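PDB 6N1F: oxidoreductase, 2OG-Fe(II) oxygenase family from Burkholderia pseudomallei, which probably acts as an iron-dependent oxidoreductase of the 2-oxoglutarate/Fe(II) oxygenase family, with one metal ion bound in its core. Local coordinates for residues Q42-A56 with N191-S204. Sequence-based numbering, arbitrary orientation. Where two conformers were deposited one is given.
Sequences QLREVGTVMLPAYVA and NVFAPAYGTVIVTS
The hydroxyl of T48 is gripped from two sides: OG1 lies 3.0 Å from T203 OG1 and 2.8 Å from a water that accepts from N191 ND2 and donates to the carbonyl of V46. One solvent molecule thereby links V46, strand 48-51 and strand 191-193. The same threonine serves the apolar interior with its other branch. Because CG2 stands anti to the backbone N (OG1 at chi1 -53°), the methyl is laid over one face of the F193 ring in a CH-pi contact, 3.8 Å from the centroid and 28° off the normal. F29 of strand 27-29 also stacks on this ring. Farther along, M50, a selenomethionine, runs past I201, CG to CG1 4.0 Å; its extended chi1 and chi2 carry SE to A194 O (3.6 Å) and P195, and the bend at chi3 (63°) sets CE, which is also 3.6 Å from A194 O.

Underneath runs a regular antiparallel pairing. V49 and V202 exchange two backbone hydrogen bonds, L51 N reaches V200 O at 2.7 Å, and S204 N closes on G47 O. V49, L51, V200 and V202 point to the opposite face, where L43 CD2 meets V202 CG1 and helix 120-130 packs on L51 and V202. Beyond the strand, Y54 OH approaches the ring edge of Y197, in the type II beta turn A196-T199, 3.6 Å from CD2. The side chain of T203 lies about 7 Å from the iron held by H155, D157 and H209; strand 48-51 flanks 200-204 at the edge of the major sheet in the double-stranded beta-helix (jelly-roll) core characteristic of 2OG-Fe(II) oxygenases.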
loop_
_atom_site.group_PDB
_atom_site.type_symbol
_atom_site.label_atom_id
_atom_site.label_comp_id
_atom_site.label_asym_id
_atom_site.label_seq_id
_atom_site.Cartn_x
_atom_site.Cartn_y
_atom_site.Cartn_z
ATOM N N GLN A 42 -11.377 12.506 -2.725
ATOM C CA GLN A 42 -10.281 12.398 -3.690
ATOM C C GLN A 42 -10.108 10.965 -4.157
ATOM O O GLN A 42 -9.853 10.718 -5.343
ATOM C CB GLN A 42 -8.963 12.906 -3.101
ATOM C CG GLN A 42 -7.921 13.168 -4.193
ATOM C CD GLN A 42 -6.564 13.558 -3.660
ATOM O OE1 GLN A 42 -6.445 14.199 -2.626
ATOM N NE2 GLN A 42 -5.519 13.164 -4.378
ATOM N N LEU A 43 -10.213 10.012 -3.228
ATOM C CA LEU A 43 -10.181 8.605 -3.597
ATOM C C LEU A 43 -11.298 8.294 -4.578
ATOM O O LEU A 43 -11.095 7.564 -5.560
ATOM C CB LEU A 43 -10.299 7.735 -2.342
ATOM C CG LEU A 43 -10.276 6.223 -2.546
ATOM C CD1 LEU A 43 -8.931 5.820 -3.084
ATOM C CD2 LEU A 43 -10.561 5.473 -1.248
ATOM N N ARG A 44 -12.481 8.868 -4.333
ATOM C CA ARG A 44 -13.626 8.692 -5.222
ATOM C C ARG A 44 -13.367 9.296 -6.601
ATOM O O ARG A 44 -13.527 8.617 -7.621
ATOM C CB ARG A 44 -14.870 9.317 -4.584
ATOM C CG ARG A 44 -16.137 8.480 -4.716
ATOM C CD ARG A 44 -17.343 9.156 -4.062
ATOM N NE ARG A 44 -17.116 9.442 -2.645
ATOM C CZ ARG A 44 -17.129 10.659 -2.100
ATOM N NH1 ARG A 44 -17.371 11.734 -2.844
ATOM N NH2 ARG A 44 -16.904 10.798 -0.799
ATOM N N GLU A 45 -12.974 10.572 -6.659
ATOM C CA GLU A 45 -12.913 11.257 -7.950
ATOM C C GLU A 45 -11.621 10.948 -8.689
ATOM O O GLU A 45 -11.642 10.645 -9.885
ATOM C CB GLU A 45 -13.061 12.767 -7.757
ATOM C CG GLU A 45 -14.446 13.179 -7.261
ATOM C CD GLU A 45 -14.527 14.642 -6.866
ATOM O OE1 GLU A 45 -13.488 15.211 -6.445
ATOM O OE2 GLU A 45 -15.635 15.216 -6.981
ATOM N N VAL A 46 -10.492 11.023 -7.984
ATOM C CA VAL A 46 -9.178 10.810 -8.576
ATOM C C VAL A 46 -8.845 9.323 -8.646
ATOM O O VAL A 46 -8.267 8.852 -9.631
ATOM C CB VAL A 46 -8.115 11.589 -7.775
ATOM C CG1 VAL A 46 -6.725 11.220 -8.226
ATOM C CG2 VAL A 46 -8.336 13.079 -7.901
ATOM N N GLY A 47 -9.189 8.561 -7.611
ATOM C CA GLY A 47 -8.828 7.162 -7.552
ATOM C C GLY A 47 -7.639 6.872 -6.668
ATOM O O GLY A 47 -7.342 5.697 -6.427
ATOM N N THR A 48 -6.978 7.909 -6.155
ATOM C CA THR A 48 -5.776 7.799 -5.345
ATOM C C THR A 48 -5.710 9.021 -4.444
ATOM O O THR A 48 -6.069 10.121 -4.858
ATOM C CB THR A 48 -4.516 7.726 -6.222
ATOM O OG1 THR A 48 -4.675 6.674 -7.174
ATOM C CG2 THR A 48 -3.284 7.433 -5.375
ATOM N N VAL A 49 -5.265 8.825 -3.208
ATOM C CA VAL A 49 -5.059 9.930 -2.284
ATOM C C VAL A 49 -3.843 9.613 -1.423
ATOM O O VAL A 49 -3.608 8.452 -1.069
ATOM C CB VAL A 49 -6.327 10.180 -1.445
ATOM C CG1 VAL A 49 -6.623 8.974 -0.544
ATOM C CG2 VAL A 49 -6.181 11.436 -0.640
HETATM N N MSE A 50 -3.050 10.642 -1.122
HETATM C CA MSE A 50 -1.884 10.531 -0.232
HETATM C C MSE A 50 -2.153 11.284 1.062
HETATM O O MSE A 50 -2.448 12.481 1.049
HETATM C CB MSE A 50 -0.609 11.092 -0.893
HETATM C CG MSE A 50 0.627 10.951 -0.047
HETATM SE SE MSE A 50 2.234 11.163 -1.150
HETATM C CE MSE A 50 1.980 13.028 -1.741
ATOM N N LEU A 51 -2.043 10.582 2.176
ATOM C CA LEU A 51 -2.319 11.219 3.453
ATOM C C LEU A 51 -1.018 11.704 4.085
ATOM O O LEU A 51 0.019 11.047 3.944
ATOM C CB LEU A 51 -3.017 10.237 4.388
ATOM C CG LEU A 51 -4.159 9.446 3.741
ATOM C CD1 LEU A 51 -4.635 8.315 4.661
ATOM C CD2 LEU A 51 -5.317 10.355 3.354
ATOM N N PRO A 52 -1.002 12.845 4.767
ATOM C CA PRO A 52 0.252 13.329 5.351
ATOM C C PRO A 52 0.578 12.582 6.631
ATOM O O PRO A 52 -0.293 12.030 7.311
ATOM C CB PRO A 52 -0.036 14.808 5.635
ATOM C CG PRO A 52 -1.528 14.868 5.863
ATOM C CD PRO A 52 -2.136 13.752 5.026
ATOM N N ALA A 53 1.865 12.561 6.953
ATOM C CA ALA A 53 2.289 12.072 8.262
ATOM C C ALA A 53 1.836 13.063 9.335
ATOM O O ALA A 53 2.053 14.268 9.190
ATOM C CB ALA A 53 3.809 11.908 8.282
ATOM N N TYR A 54 1.202 12.590 10.415
ATOM C CA TYR A 54 0.975 11.206 10.741
ATOM C C TYR A 54 -0.503 10.968 11.028
ATOM O O TYR A 54 -0.863 10.566 12.134
ATOM C CB TYR A 54 1.802 10.837 11.976
ATOM C CG TYR A 54 3.290 11.000 11.758
ATOM C CD1 TYR A 54 4.049 9.938 11.299
ATOM C CD2 TYR A 54 3.935 12.211 12.019
ATOM C CE1 TYR A 54 5.400 10.058 11.093
ATOM C CE2 TYR A 54 5.302 12.346 11.811
ATOM C CZ TYR A 54 6.026 11.261 11.357
ATOM O OH TYR A 54 7.376 11.369 11.148
ATOM N N VAL A 55 -1.348 11.227 10.037
ATOM C CA VAL A 55 -2.796 11.126 10.214
ATOM C C VAL A 55 -3.221 9.682 10.462
ATOM O O VAL A 55 -3.854 9.375 11.475
ATOM C CB VAL A 55 -3.517 11.723 8.994
ATOM C CG1 VAL A 55 -4.981 11.335 8.983
ATOM C CG2 VAL A 55 -3.327 13.251 8.961
ATOM N N ALA A 56 -2.882 8.768 9.545
ATOM C CA ALA A 56 -3.430 7.416 9.657
ATOM C C ALA A 56 -2.713 6.583 10.718
ATOM O O ALA A 56 -3.350 5.789 11.425
ATOM C CB ALA A 56 -3.361 6.703 8.307
ATOM N N ASN A 191 -1.200 10.301 -12.709
ATOM C CA ASN A 191 -1.200 10.936 -11.389
ATOM C C ASN A 191 0.059 10.531 -10.629
ATOM O O ASN A 191 0.241 9.352 -10.306
ATOM C CB ASN A 191 -2.455 10.537 -10.603
ATOM C CG ASN A 191 -3.727 10.845 -11.361
ATOM O OD1 ASN A 191 -3.782 11.810 -12.117
ATOM N ND2 ASN A 191 -4.748 10.024 -11.181
ATOM N N VAL A 192 0.908 11.507 -10.318
ATOM C CA VAL A 192 2.233 11.264 -9.759
ATOM C C VAL A 192 2.226 11.613 -8.278
ATOM O O VAL A 192 1.847 12.730 -7.902
ATOM C CB VAL A 192 3.307 12.086 -10.495
ATOM C CG1 VAL A 192 4.686 11.839 -9.874
ATOM C CG2 VAL A 192 3.312 11.747 -11.959
ATOM N N PHE A 193 2.694 10.681 -7.445
ATOM C CA PHE A 193 2.754 10.870 -5.999
ATOM C C PHE A 193 4.173 10.598 -5.539
ATOM O O PHE A 193 4.673 9.483 -5.714
ATOM C CB PHE A 193 1.783 9.938 -5.262
ATOM C CG PHE A 193 0.346 10.184 -5.592
ATOM C CD1 PHE A 193 -0.456 10.922 -4.743
ATOM C CD2 PHE A 193 -0.201 9.672 -6.757
ATOM C CE1 PHE A 193 -1.780 11.145 -5.067
ATOM C CE2 PHE A 193 -1.506 9.893 -7.086
ATOM C CZ PHE A 193 -2.307 10.638 -6.234
ATOM N N ALA A 194 4.805 11.611 -4.947
ATOM C CA ALA A 194 6.115 11.495 -4.320
ATOM C C ALA A 194 5.922 11.324 -2.820
ATOM O O ALA A 194 5.476 12.266 -2.158
ATOM C CB ALA A 194 6.954 12.736 -4.604
ATOM N N PRO A 195 6.209 10.179 -2.250
ATOM C CA PRO A 195 5.846 9.969 -0.848
ATOM C C PRO A 195 7.025 10.240 0.055
ATOM O O PRO A 195 8.174 10.034 -0.339
ATOM C CB PRO A 195 5.434 8.494 -0.819
ATOM C CG PRO A 195 6.374 7.871 -1.816
ATOM C CD PRO A 195 6.690 8.936 -2.872
ATOM N N ALA A 196 6.754 10.718 1.259
ATOM C CA ALA A 196 7.781 10.915 2.263
ATOM C C ALA A 196 7.527 9.958 3.417
ATOM O O ALA A 196 6.500 9.271 3.478
ATOM C CB ALA A 196 7.806 12.373 2.741
ATOM N N TYR A 197 8.487 9.904 4.329
ATOM C CA TYR A 197 8.336 9.062 5.507
ATOM C C TYR A 197 7.023 9.363 6.205
ATOM O O TYR A 197 6.669 10.524 6.413
ATOM C CB TYR A 197 9.493 9.281 6.487
ATOM C CG TYR A 197 9.335 8.414 7.719
ATOM C CD1 TYR A 197 9.658 7.070 7.675
ATOM C CD2 TYR A 197 8.828 8.928 8.904
ATOM C CE1 TYR A 197 9.513 6.267 8.780
ATOM C CE2 TYR A 197 8.680 8.130 10.026
ATOM C CZ TYR A 197 9.022 6.798 9.952
ATOM O OH TYR A 197 8.876 5.988 11.044
ATOM N N GLY A 198 6.298 8.316 6.572
ATOM C CA GLY A 198 5.083 8.520 7.316
ATOM C C GLY A 198 3.854 8.817 6.487
ATOM O O GLY A 198 2.747 8.770 7.034
ATOM N N THR A 199 3.997 9.135 5.198
ATOM C CA THR A 199 2.808 9.284 4.375
ATOM C C THR A 199 2.230 7.917 4.032
ATOM O O THR A 199 2.897 6.884 4.107
ATOM C CB THR A 199 3.086 10.046 3.069
ATOM O OG1 THR A 199 3.946 9.271 2.222
ATOM C CG2 THR A 199 3.703 11.419 3.335
ATOM N N VAL A 200 0.962 7.935 3.633
ATOM C CA VAL A 200 0.179 6.744 3.344
ATOM C C VAL A 200 -0.603 7.013 2.067
ATOM O O VAL A 200 -1.316 8.018 1.968
ATOM C CB VAL A 200 -0.781 6.403 4.505
ATOM C CG1 VAL A 200 -1.661 5.229 4.146
ATOM C CG2 VAL A 200 0.003 6.131 5.788
ATOM N N ILE A 201 -0.464 6.131 1.088
ATOM C CA ILE A 201 -1.197 6.236 -0.165
ATOM C C ILE A 201 -2.321 5.209 -0.121
ATOM O O ILE A 201 -2.119 4.074 0.326
ATOM C CB ILE A 201 -0.258 6.038 -1.380
ATOM C CG1 ILE A 201 0.776 7.173 -1.424
ATOM C CG2 ILE A 201 -1.045 5.980 -2.723
ATOM C CD1 ILE A 201 1.953 6.995 -2.428
ATOM N N VAL A 202 -3.525 5.631 -0.496
ATOM C CA VAL A 202 -4.668 4.740 -0.647
ATOM C C VAL A 202 -5.093 4.838 -2.095
ATOM O O VAL A 202 -5.227 5.943 -2.629
ATOM C CB VAL A 202 -5.830 5.115 0.291
ATOM C CG1 VAL A 202 -6.954 4.099 0.156
ATOM C CG2 VAL A 202 -5.354 5.192 1.741
ATOM N N THR A 203 -5.240 3.701 -2.754
ATOM C CA THR A 203 -5.549 3.765 -4.172
ATOM C C THR A 203 -6.484 2.627 -4.545
ATOM O O THR A 203 -6.462 1.557 -3.930
ATOM C CB THR A 203 -4.256 3.766 -5.029
ATOM O OG1 THR A 203 -4.611 3.802 -6.414
ATOM C CG2 THR A 203 -3.410 2.541 -4.774
ATOM N N SER A 204 -7.357 2.903 -5.517
ATOM C CA SER A 204 -8.250 1.891 -6.063
ATOM C C SER A 204 -7.496 0.983 -7.023
ATOM O O SER A 204 -6.747 1.454 -7.881
ATOM C CB SER A 204 -9.422 2.537 -6.799
ATOM O OG SER A 204 -10.209 1.544 -7.446
HETATM O O HOH W 1 -5.448 7.954 -9.552
#